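Local coordinates for polyketide cyclase / dehydrase and lipid transport (Nitrosospira multiformis, PDB 3P51), which is of unknown function but, as a member of the polyketide cyclase and lipid transport family with a Bet v 1-like fold, probably binds a small hydrophobic ligand, at residues A[2-13]-A[104-115]; A[32-40]-A[50-58]. All coordinates share one frame; numbering follows the deposited sequence.

Contact 1 of 2, residues A[2-13]-A[104-115]; sequences PKVYNSIVVDAP and DTTFVEWSGSWE
Trp114 lays its indole across the start of the neighbouring strand, where Pro2 rests over one face with its ring tilted, CB, CG and CD doing the touching: Pro2 CD sits over the five-membered ring, 4.1 Å from its centroid, in a CH-pi contact, and Pro2 CB lies 3.8 Å from Trp114 CZ2. Trp114 CG stands between its own backbone N and carbonyl carbon (chi1 62°), which swings the indole over the partner strand and brings Pro2 O 3.6 Å above the ring plane. Val4 CG1 closes the far rim, 3.9 Å from Trp114 CH2, while Val4 CG2 fills the hollow over Gly112, where a beta carbon would be tight. An alanine in place of Trp114 would probably leave Pro2 and Val4 CG1 facing a gap and deprive the Tyr91 ring of its neighbour.

On the other face Tyr5 reaches diagonally across to Glu109 of the partner strand. Tyr5 OH gives a 2.7 Å hydrogen bond to Glu109 OE1 on the anti side, ring and carboxylate nearly perpendicular, and the same OH abuts the edge of Phe107 at CZ. The Phe107 ring also packs on Ser7 CB and stacks on Phe107 of the second subunit. Back on the face of Val4, Val10 CG2 meets Val108 CG2, helix 14-21 packs on Val10, and Thr106 OG1 donates to Ala12 O over 2.8 Å, tying down the turn before that helix.

Ladder bonds link strands 3-10 and 105-115, neighbours in the antiparallel sheet although first and last along the chain; Val4 and Trp110 face the long C-terminal helix 120-139, as in the helix-grip fold of Bet v 1-like proteins.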
loop_
_atom_site.group_PDB
_atom_site.type_symbol
_atom_site.label_atom_id
_atom_site.label_comp_id
_atom_site.label_asym_id
_atom_site.label_seq_id
_atom_site.Cartn_x
_atom_site.Cartn_y
_atom_site.Cartn_z
ATOM N N PRO A 2 8.949 13.509 -12.386
ATOM C CA PRO A 2 7.918 13.025 -13.308
ATOM C C PRO A 2 7.691 11.538 -13.115
ATOM O O PRO A 2 8.420 10.898 -12.359
ATOM C CB PRO A 2 8.536 13.283 -14.675
ATOM C CG PRO A 2 9.386 14.524 -14.450
ATOM C CD PRO A 2 9.954 14.349 -13.060
ATOM N N LYS A 3 6.696 10.989 -13.798
ATOM C CA LYS A 3 6.442 9.565 -13.704
ATOM C C LYS A 3 5.804 9.012 -14.969
ATOM O O LYS A 3 5.251 9.755 -15.783
ATOM C CB LYS A 3 5.578 9.263 -12.488
ATOM C CG LYS A 3 4.252 9.986 -12.446
ATOM C CD LYS A 3 3.583 9.767 -11.090
ATOM C CE LYS A 3 4.554 10.080 -9.952
ATOM N NZ LYS A 3 3.984 9.795 -8.601
ATOM N N VAL A 4 5.907 7.702 -15.140
ATOM C CA VAL A 4 5.258 7.022 -16.250
ATOM C C VAL A 4 4.538 5.794 -15.721
ATOM O O VAL A 4 4.883 5.267 -14.663
ATOM C CB VAL A 4 6.268 6.595 -17.315
ATOM C CG1 VAL A 4 6.841 7.829 -18.018
ATOM C CG2 VAL A 4 7.378 5.743 -16.684
ATOM N N TYR A 5 3.528 5.344 -16.451
ATOM C CA TYR A 5 2.806 4.142 -16.056
ATOM C C TYR A 5 2.354 3.427 -17.301
ATOM O O TYR A 5 1.662 4.010 -18.131
ATOM C CB TYR A 5 1.586 4.492 -15.201
ATOM C CG TYR A 5 0.758 3.268 -14.832
ATOM C CD1 TYR A 5 1.057 2.525 -13.691
ATOM C CD2 TYR A 5 -0.306 2.856 -15.626
ATOM C CE1 TYR A 5 0.306 1.400 -13.340
ATOM C CE2 TYR A 5 -1.063 1.738 -15.292
ATOM C CZ TYR A 5 -0.751 1.013 -14.147
ATOM O OH TYR A 5 -1.486 -0.106 -13.804
ATOM N N ASN A 6 2.760 2.172 -17.445
ATOM C CA ASN A 6 2.338 1.374 -18.589
ATOM C C ASN A 6 1.919 -0.023 -18.170
ATOM O O ASN A 6 2.506 -0.609 -17.255
ATOM C CB ASN A 6 3.456 1.288 -19.612
ATOM C CG ASN A 6 3.789 2.636 -20.214
ATOM O OD1 ASN A 6 3.167 3.061 -21.192
ATOM N ND2 ASN A 6 4.763 3.321 -19.627
ATOM N N SER A 7 0.914 -0.561 -18.851
ATOM C CA SER A 7 0.375 -1.858 -18.480
ATOM C C SER A 7 -0.181 -2.602 -19.686
ATOM O O SER A 7 -0.527 -1.998 -20.705
ATOM C CB SER A 7 -0.698 -1.686 -17.402
ATOM O OG SER A 7 -1.772 -0.885 -17.867
ATOM N N ILE A 8 -0.233 -3.922 -19.567
ATOM C CA ILE A 8 -0.752 -4.796 -20.613
ATOM C C ILE A 8 -1.391 -6.024 -19.972
ATOM O O ILE A 8 -1.127 -6.334 -18.804
ATOM C CB ILE A 8 0.366 -5.331 -21.509
ATOM C CG1 ILE A 8 1.379 -6.096 -20.655
ATOM C CG2 ILE A 8 1.039 -4.203 -22.280
ATOM C CD1 ILE A 8 2.418 -6.829 -21.458
ATOM N N VAL A 9 -2.226 -6.719 -20.744
ATOM C CA VAL A 9 -2.725 -8.035 -20.359
ATOM C C VAL A 9 -2.025 -9.122 -21.174
ATOM O O VAL A 9 -1.914 -9.026 -22.389
ATOM C CB VAL A 9 -4.239 -8.137 -20.543
ATOM C CG1 VAL A 9 -4.715 -9.591 -20.334
ATOM C CG2 VAL A 9 -4.932 -7.199 -19.563
ATOM N N VAL A 10 -1.539 -10.145 -20.482
ATOM C CA VAL A 10 -0.754 -11.214 -21.092
ATOM C C VAL A 10 -1.548 -12.523 -21.023
ATOM O O VAL A 10 -2.019 -12.905 -19.945
ATOM C CB VAL A 10 0.582 -11.388 -20.329
ATOM C CG1 VAL A 10 1.317 -12.602 -20.799
ATOM C CG2 VAL A 10 1.457 -10.150 -20.479
ATOM N N ASP A 11 -1.703 -13.209 -22.157
ATOM C CA ASP A 11 -2.504 -14.438 -22.195
ATOM C C ASP A 11 -1.743 -15.663 -21.672
ATOM O O ASP A 11 -1.399 -16.574 -22.431
ATOM C CB ASP A 11 -3.066 -14.715 -23.599
ATOM C CG ASP A 11 -4.140 -15.812 -23.599
ATOM O OD1 ASP A 11 -4.168 -16.628 -22.655
ATOM O OD2 ASP A 11 -4.966 -15.862 -24.537
ATOM N N ALA A 12 -1.492 -15.669 -20.369
ATOM C CA ALA A 12 -0.861 -16.793 -19.694
ATOM C C ALA A 12 -1.159 -16.672 -18.207
ATOM O O ALA A 12 -1.397 -15.572 -17.706
ATOM C CB ALA A 12 0.626 -16.782 -19.932
ATOM N N PRO A 13 -1.166 -17.804 -17.498
ATOM C CA PRO A 13 -1.482 -17.748 -16.070
ATOM C C PRO A 13 -0.390 -17.020 -15.306
ATOM O O PRO A 13 0.769 -17.016 -15.726
ATOM C CB PRO A 13 -1.587 -19.224 -15.661
ATOM C CG PRO A 13 -0.937 -20.000 -16.742
ATOM C CD PRO A 13 -1.002 -19.182 -17.994
ATOM N N ASP A 104 -7.918 -16.583 -16.308
ATOM C CA ASP A 104 -6.613 -17.101 -15.925
ATOM C C ASP A 104 -5.509 -16.471 -16.756
ATOM O O ASP A 104 -4.600 -17.155 -17.220
ATOM C CB ASP A 104 -6.597 -18.628 -16.082
ATOM C CG ASP A 104 -5.452 -19.284 -15.332
ATOM O OD1 ASP A 104 -5.219 -20.498 -15.536
ATOM O OD2 ASP A 104 -4.775 -18.583 -14.548
ATOM N N THR A 105 -5.590 -15.158 -16.954
ATOM C CA THR A 105 -4.523 -14.438 -17.625
ATOM C C THR A 105 -3.788 -13.554 -16.617
ATOM O O THR A 105 -3.992 -13.675 -15.401
ATOM C CB THR A 105 -5.054 -13.637 -18.834
ATOM O OG1 THR A 105 -6.085 -12.743 -18.407
ATOM C CG2 THR A 105 -5.645 -14.588 -19.866
ATOM N N THR A 106 -2.932 -12.672 -17.119
ATOM C CA THR A 106 -2.075 -11.859 -16.259
ATOM C C THR A 106 -2.094 -10.388 -16.651
ATOM O O THR A 106 -1.911 -10.047 -17.813
ATOM C CB THR A 106 -0.616 -12.346 -16.298
ATOM O OG1 THR A 106 -0.555 -13.701 -15.849
ATOM C CG2 THR A 106 0.257 -11.497 -15.406
ATOM N N PHE A 107 -2.336 -9.532 -15.664
ATOM C CA PHE A 107 -2.192 -8.088 -15.802
ATOM C C PHE A 107 -0.775 -7.740 -15.371
ATOM O O PHE A 107 -0.316 -8.193 -14.327
ATOM C CB PHE A 107 -3.211 -7.387 -14.893
ATOM C CG PHE A 107 -3.071 -5.891 -14.840
ATOM C CD1 PHE A 107 -3.569 -5.099 -15.860
ATOM C CD2 PHE A 107 -2.455 -5.274 -13.755
ATOM C CE1 PHE A 107 -3.448 -3.713 -15.814
ATOM C CE2 PHE A 107 -2.327 -3.891 -13.696
ATOM C CZ PHE A 107 -2.830 -3.104 -14.727
ATOM N N VAL A 108 -0.073 -6.955 -16.183
ATOM C CA VAL A 108 1.284 -6.525 -15.854
ATOM C C VAL A 108 1.365 -5.003 -15.834
ATOM O O VAL A 108 1.036 -4.356 -16.818
ATOM C CB VAL A 108 2.304 -7.033 -16.896
ATOM C CG1 VAL A 108 3.719 -6.757 -16.416
ATOM C CG2 VAL A 108 2.105 -8.527 -17.149
ATOM N N GLU A 109 1.810 -4.425 -14.726
ATOM C CA GLU A 109 1.991 -2.977 -14.675
ATOM C C GLU A 109 3.439 -2.616 -14.365
ATOM O O GLU A 109 4.120 -3.305 -13.612
ATOM C CB GLU A 109 1.051 -2.335 -13.648
ATOM C CG GLU A 109 1.208 -2.888 -12.253
ATOM C CD GLU A 109 0.245 -2.266 -11.254
ATOM O OE1 GLU A 109 -0.422 -1.274 -11.607
ATOM O OE2 GLU A 109 0.154 -2.779 -10.115
ATOM N N TRP A 110 3.906 -1.533 -14.971
ATOM C CA TRP A 110 5.261 -1.052 -14.746
ATOM C C TRP A 110 5.193 0.452 -14.528
ATOM O O TRP A 110 4.735 1.187 -15.405
ATOM C CB TRP A 110 6.141 -1.381 -15.948
ATOM C CG TRP A 110 7.580 -1.635 -15.607
ATOM C CD1 TRP A 110 8.320 -1.026 -14.630
ATOM C CD2 TRP A 110 8.452 -2.580 -16.239
ATOM N NE1 TRP A 110 9.603 -1.524 -14.629
ATOM C CE2 TRP A 110 9.708 -2.482 -15.605
ATOM C CE3 TRP A 110 8.294 -3.492 -17.290
ATOM C CZ2 TRP A 110 10.801 -3.267 -15.980
ATOM C CZ3 TRP A 110 9.378 -4.278 -17.658
ATOM C CH2 TRP A 110 10.617 -4.152 -17.008
ATOM N N SER A 111 5.629 0.893 -13.352
ATOM C CA SER A 111 5.659 2.307 -13.000
ATOM C C SER A 111 7.097 2.803 -12.886
ATOM O O SER A 111 8.003 2.060 -12.501
ATOM C CB SER A 111 4.971 2.548 -11.648
ATOM O OG SER A 111 3.757 1.825 -11.528
ATOM N N GLY A 112 7.292 4.079 -13.197
ATOM C CA GLY A 112 8.583 4.707 -13.032
ATOM C C GLY A 112 8.354 6.089 -12.483
ATOM O O GLY A 112 7.404 6.770 -12.866
ATOM N N SER A 113 9.204 6.515 -11.566
ATOM C CA SER A 113 9.116 7.878 -11.081
ATOM C C SER A 113 10.490 8.384 -10.716
ATOM O O SER A 113 11.365 7.610 -10.310
ATOM C CB SER A 113 8.145 7.972 -9.897
ATOM O OG SER A 113 8.608 7.193 -8.804
ATOM N N TRP A 114 10.682 9.689 -10.875
ATOM C CA TRP A 114 11.971 10.298 -10.621
ATOM C C TRP A 114 11.814 11.786 -10.389
ATOM O O TRP A 114 10.725 12.331 -10.560
ATOM C CB TRP A 114 12.927 10.033 -11.789
ATOM C CG TRP A 114 12.492 10.604 -13.102
ATOM C CD1 TRP A 114 12.899 11.778 -13.654
ATOM C CD2 TRP A 114 11.582 10.011 -14.040
ATOM N NE1 TRP A 114 12.298 11.962 -14.880
ATOM C CE2 TRP A 114 11.487 10.889 -15.138
ATOM C CE3 TRP A 114 10.852 8.824 -14.060
ATOM C CZ2 TRP A 114 10.681 10.616 -16.243
ATOM C CZ3 TRP A 114 10.043 8.556 -15.157
ATOM C CH2 TRP A 114 9.969 9.447 -16.233
ATOM N N GLU A 115 12.900 12.430 -9.971
ATOM C CA GLU A 115 12.944 13.875 -9.820
ATOM C C GLU A 115 13.823 14.438 -10.919
ATOM O O GLU A 115 14.825 13.826 -11.310
ATOM C CB GLU A 115 13.530 14.275 -8.455
ATOM C CG GLU A 115 12.803 13.628 -7.256
ATOM C CD GLU A 115 11.457 14.285 -6.964
ATOM O OE1 GLU A 115 11.257 15.453 -7.361
ATOM O OE2 GLU A 115 10.599 13.643 -6.327
#

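Contact 2 of 2, residues A[32-40]-A[50-58]; sequences SLIKSCKKV and ARRLLNGEF
Asn55 OD1 is gripped by two backbone N-H groups of the facing chain: Lys35 N at 2.7 Å, in the carbonyl plane, and Ser36 N by a weak bond. The same amide turns its ND2 onto Leu33 O, 2.8 Å away, so both ends of the group are fixed at the open end of a beta hairpin, strands 37-40 and 51-54 of the Bet v 1-like sheet. With CG beside its own backbone N (chi1 -65°), Asn55 extends toward the 33-36 loop, and the backbone N-H of Asn55 bonds Ser36 O.

From there the ladder runs through Lys38 and Leu53, whose backbones exchange two bonds, to Val40 N and Arg51 O. Leu54 CD2 presses on Cys37 SG, and Ile34 adds a looser touch; beyond them Ile34 reaches Leu132 of helix 120-139. Arg52, on the same face as Cys37, stretches inward to a salt bridge with Asp60, a bond to Phe24 O and cation-pi contacts with Phe24 and Tyr74. Across the hairpin, Val40 CG2 lies 4.1 Å from Leu53 CB. One water bridges the two segments beside the turn at Asn55-Gly56, accepting from Gly56 N and lying 2.7 Å from Ser36 OG, and it donates to Leu53 O.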
loop_
_atom_site.group_PDB
_atom_site.type_symbol
_atom_site.label_atom_id
_atom_site.label_comp_id
_atom_site.label_asym_id
_atom_site.label_seq_id
_atom_site.Cartn_x
_atom_site.Cartn_y
_atom_site.Cartn_z
ATOM N N SER A 32 14.373 -7.437 -27.276
ATOM C CA SER A 32 14.351 -6.316 -28.216
ATOM C C SER A 32 15.239 -5.184 -27.732
ATOM O O SER A 32 16.122 -4.725 -28.448
ATOM C CB SER A 32 12.931 -5.794 -28.438
ATOM O OG SER A 32 12.116 -6.761 -29.079
ATOM N N LEU A 33 15.009 -4.734 -26.506
ATOM C CA LEU A 33 15.767 -3.610 -25.983
ATOM C C LEU A 33 16.965 -4.052 -25.142
ATOM O O LEU A 33 18.025 -3.437 -25.195
ATOM C CB LEU A 33 14.847 -2.697 -25.182
ATOM C CG LEU A 33 15.381 -1.333 -24.759
ATOM C CD1 LEU A 33 14.236 -0.345 -24.650
ATOM C CD2 LEU A 33 16.119 -1.437 -23.443
ATOM N N ILE A 34 16.802 -5.119 -24.368
ATOM C CA ILE A 34 17.875 -5.579 -23.487
ATOM C C ILE A 34 18.803 -6.573 -24.190
ATOM O O ILE A 34 18.428 -7.715 -24.433
ATOM C CB ILE A 34 17.324 -6.234 -22.202
ATOM C CG1 ILE A 34 16.328 -5.302 -21.507
ATOM C CG2 ILE A 34 18.472 -6.591 -21.271
ATOM C CD1 ILE A 34 16.866 -3.888 -21.300
ATOM N N LYS A 35 20.023 -6.135 -24.487
ATOM C CA LYS A 35 20.991 -6.957 -25.207
ATOM C C LYS A 35 21.937 -7.702 -24.268
ATOM O O LYS A 35 22.463 -8.760 -24.608
ATOM C CB LYS A 35 21.798 -6.089 -26.178
ATOM C CG LYS A 35 20.944 -5.325 -27.170
ATOM C CD LYS A 35 20.005 -6.255 -27.919
ATOM C CE LYS A 35 19.255 -5.511 -29.013
ATOM N NZ LYS A 35 18.178 -6.370 -29.591
ATOM N N SER A 36 22.166 -7.138 -23.090
ATOM C CA SER A 36 23.014 -7.784 -22.102
ATOM C C SER A 36 22.574 -7.402 -20.701
ATOM O O SER A 36 22.154 -6.274 -20.458
ATOM C CB SER A 36 24.476 -7.384 -22.310
ATOM O OG SER A 36 24.650 -5.997 -22.094
ATOM N N CYS A 37 22.677 -8.345 -19.777
ATOM C CA CYS A 37 22.303 -8.100 -18.394
ATOM C C CYS A 37 23.355 -8.729 -17.502
ATOM O O CYS A 37 23.386 -9.948 -17.347
ATOM C CB CYS A 37 20.920 -8.682 -18.107
ATOM S SG CYS A 37 20.318 -8.503 -16.397
ATOM N N LYS A 38 24.234 -7.897 -16.938
ATOM C CA LYS A 38 25.329 -8.388 -16.106
ATOM C C LYS A 38 25.090 -8.166 -14.617
ATOM O O LYS A 38 24.772 -7.061 -14.188
ATOM C CB LYS A 38 26.641 -7.721 -16.508
ATOM C CG LYS A 38 27.011 -7.893 -17.969
ATOM C CD LYS A 38 27.427 -9.323 -18.278
ATOM C CE LYS A 38 27.795 -9.464 -19.754
ATOM N NZ LYS A 38 29.020 -10.295 -19.941
ATOM N N LYS A 39 25.250 -9.229 -13.837
ATOM C CA LYS A 39 25.234 -9.142 -12.381
ATOM C C LYS A 39 26.369 -8.250 -11.870
ATOM O O LYS A 39 27.511 -8.368 -12.312
ATOM C CB LYS A 39 25.385 -10.543 -11.783
ATOM C CG LYS A 39 25.600 -10.581 -10.267
ATOM C CD LYS A 39 25.512 -12.030 -9.753
ATOM C CE LYS A 39 25.690 -12.128 -8.238
ATOM N NZ LYS A 39 27.090 -11.865 -7.811
ATOM N N VAL A 40 26.048 -7.367 -10.930
ATOM C CA VAL A 40 27.050 -6.515 -10.297
ATOM C C VAL A 40 26.836 -6.530 -8.792
ATOM O O VAL A 40 25.700 -6.453 -8.313
ATOM C CB VAL A 40 26.969 -5.065 -10.803
ATOM C CG1 VAL A 40 27.996 -4.186 -10.084
ATOM C CG2 VAL A 40 27.170 -5.013 -12.316
ATOM N N ALA A 50 20.981 -6.424 -4.628
ATOM C CA ALA A 50 21.616 -6.933 -5.839
ATOM C C ALA A 50 21.634 -5.825 -6.865
ATOM O O ALA A 50 20.772 -4.953 -6.829
ATOM C CB ALA A 50 20.838 -8.131 -6.382
ATOM N N ARG A 51 22.588 -5.870 -7.797
ATOM C CA ARG A 51 22.668 -4.858 -8.833
ATOM C C ARG A 51 22.869 -5.491 -10.199
ATOM O O ARG A 51 23.249 -6.649 -10.317
ATOM C CB ARG A 51 23.800 -3.874 -8.541
ATOM C CG ARG A 51 23.833 -3.405 -7.092
ATOM C CD ARG A 51 24.977 -2.432 -6.863
ATOM N NE ARG A 51 24.602 -1.090 -7.293
ATOM C CZ ARG A 51 25.417 -0.045 -7.294
ATOM N NH1 ARG A 51 26.677 -0.182 -6.894
ATOM N NH2 ARG A 51 24.964 1.140 -7.692
ATOM N N ARG A 52 22.608 -4.721 -11.240
ATOM C CA ARG A 52 22.803 -5.224 -12.582
ATOM C C ARG A 52 23.176 -4.080 -13.482
ATOM O O ARG A 52 22.804 -2.937 -13.224
ATOM C CB ARG A 52 21.533 -5.906 -13.099
ATOM C CG ARG A 52 20.310 -5.006 -13.142
ATOM C CD ARG A 52 19.030 -5.783 -13.487
ATOM N NE ARG A 52 17.900 -4.875 -13.698
ATOM C CZ ARG A 52 16.638 -5.263 -13.848
ATOM N NH1 ARG A 52 16.326 -6.550 -13.806
ATOM N NH2 ARG A 52 15.686 -4.359 -14.035
ATOM N N LEU A 53 23.913 -4.404 -14.538
ATOM C CA LEU A 53 24.201 -3.469 -15.608
ATOM C C LEU A 53 23.586 -3.991 -16.912
ATOM O O LEU A 53 23.890 -5.101 -17.341
ATOM C CB LEU A 53 25.718 -3.318 -15.767
ATOM C CG LEU A 53 26.144 -2.275 -16.799
ATOM C CD1 LEU A 53 25.935 -0.877 -16.221
ATOM C CD2 LEU A 53 27.598 -2.478 -17.185
ATOM N N LEU A 54 22.716 -3.196 -17.534
ATOM C CA LEU A 54 22.071 -3.586 -18.784
ATOM C C LEU A 54 22.602 -2.774 -19.967
ATOM O O LEU A 54 22.756 -1.557 -19.877
ATOM C CB LEU A 54 20.563 -3.375 -18.694
ATOM C CG LEU A 54 19.900 -3.735 -17.361
ATOM C CD1 LEU A 54 18.475 -3.199 -17.329
ATOM C CD2 LEU A 54 19.920 -5.235 -17.135
ATOM N N ASN A 55 22.848 -3.453 -21.084
ATOM C CA ASN A 55 23.324 -2.799 -22.299
ATOM C C ASN A 55 24.573 -1.972 -22.037
ATOM O O ASN A 55 24.885 -1.052 -22.795
ATOM C CB ASN A 55 22.241 -1.903 -22.916
ATOM C CG ASN A 55 21.028 -2.688 -23.399
ATOM O OD1 ASN A 55 21.059 -3.914 -23.471
ATOM N ND2 ASN A 55 19.965 -1.975 -23.762
ATOM N N GLY A 56 25.280 -2.294 -20.962
ATOM C CA GLY A 56 26.503 -1.584 -20.612
ATOM C C GLY A 56 26.281 -0.152 -20.153
ATOM O O GLY A 56 27.228 0.629 -20.105
ATOM N N GLU A 57 25.046 0.214 -19.812
ATOM C CA GLU A 57 24.800 1.619 -19.490
ATOM C C GLU A 57 23.731 1.898 -18.433
ATOM O O GLU A 57 23.745 2.959 -17.815
ATOM C CB GLU A 57 24.521 2.420 -20.767
ATOM C CG GLU A 57 23.316 1.936 -21.545
ATOM C CD GLU A 57 23.158 2.662 -22.877
ATOM O OE1 GLU A 57 24.123 3.319 -23.310
ATOM O OE2 GLU A 57 22.072 2.576 -23.490
ATOM N N PHE A 58 22.800 0.967 -18.235
ATOM C CA PHE A 58 21.839 1.094 -17.146
ATOM C C PHE A 58 22.350 0.339 -15.936
ATOM O O PHE A 58 22.437 -0.887 -15.968
ATOM C CB PHE A 58 20.490 0.485 -17.525
ATOM C CG PHE A 58 19.732 1.252 -18.565
ATOM C CD1 PHE A 58 18.936 2.327 -18.206
ATOM C CD2 PHE A 58 19.788 0.874 -19.897
ATOM C CE1 PHE A 58 18.218 3.018 -19.157
ATOM C CE2 PHE A 58 19.073 1.564 -20.857
ATOM C CZ PHE A 58 18.285 2.633 -20.487
HETATM O O HOH W 1 25.463 -4.986 -19.704
HETATM O O HOH W 2 23.970 -8.505 -7.677
#

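Both contacts build the same antiparallel sheet but at its two ends: contact 1 joins strand 3-10, at one edge, to the last strand of the chain, and contact 2 pairs the short strands 37-40 and 51-54 at the other, their centres about 20 Å apart. Contact 1 is the larger and more buried, held by a long ladder, an indole over a proline and aliphatic packing; its edge strand also meets the second subunit. Contact 2 has a more exposed, polar character, adding to a short ladder an asparagine amide and bridging water, and no other chain of the assembly touches it. Helix 120-139 touches both, through Val4, Trp110 and Trp114 in one and Leu33 and Ile34 in the other.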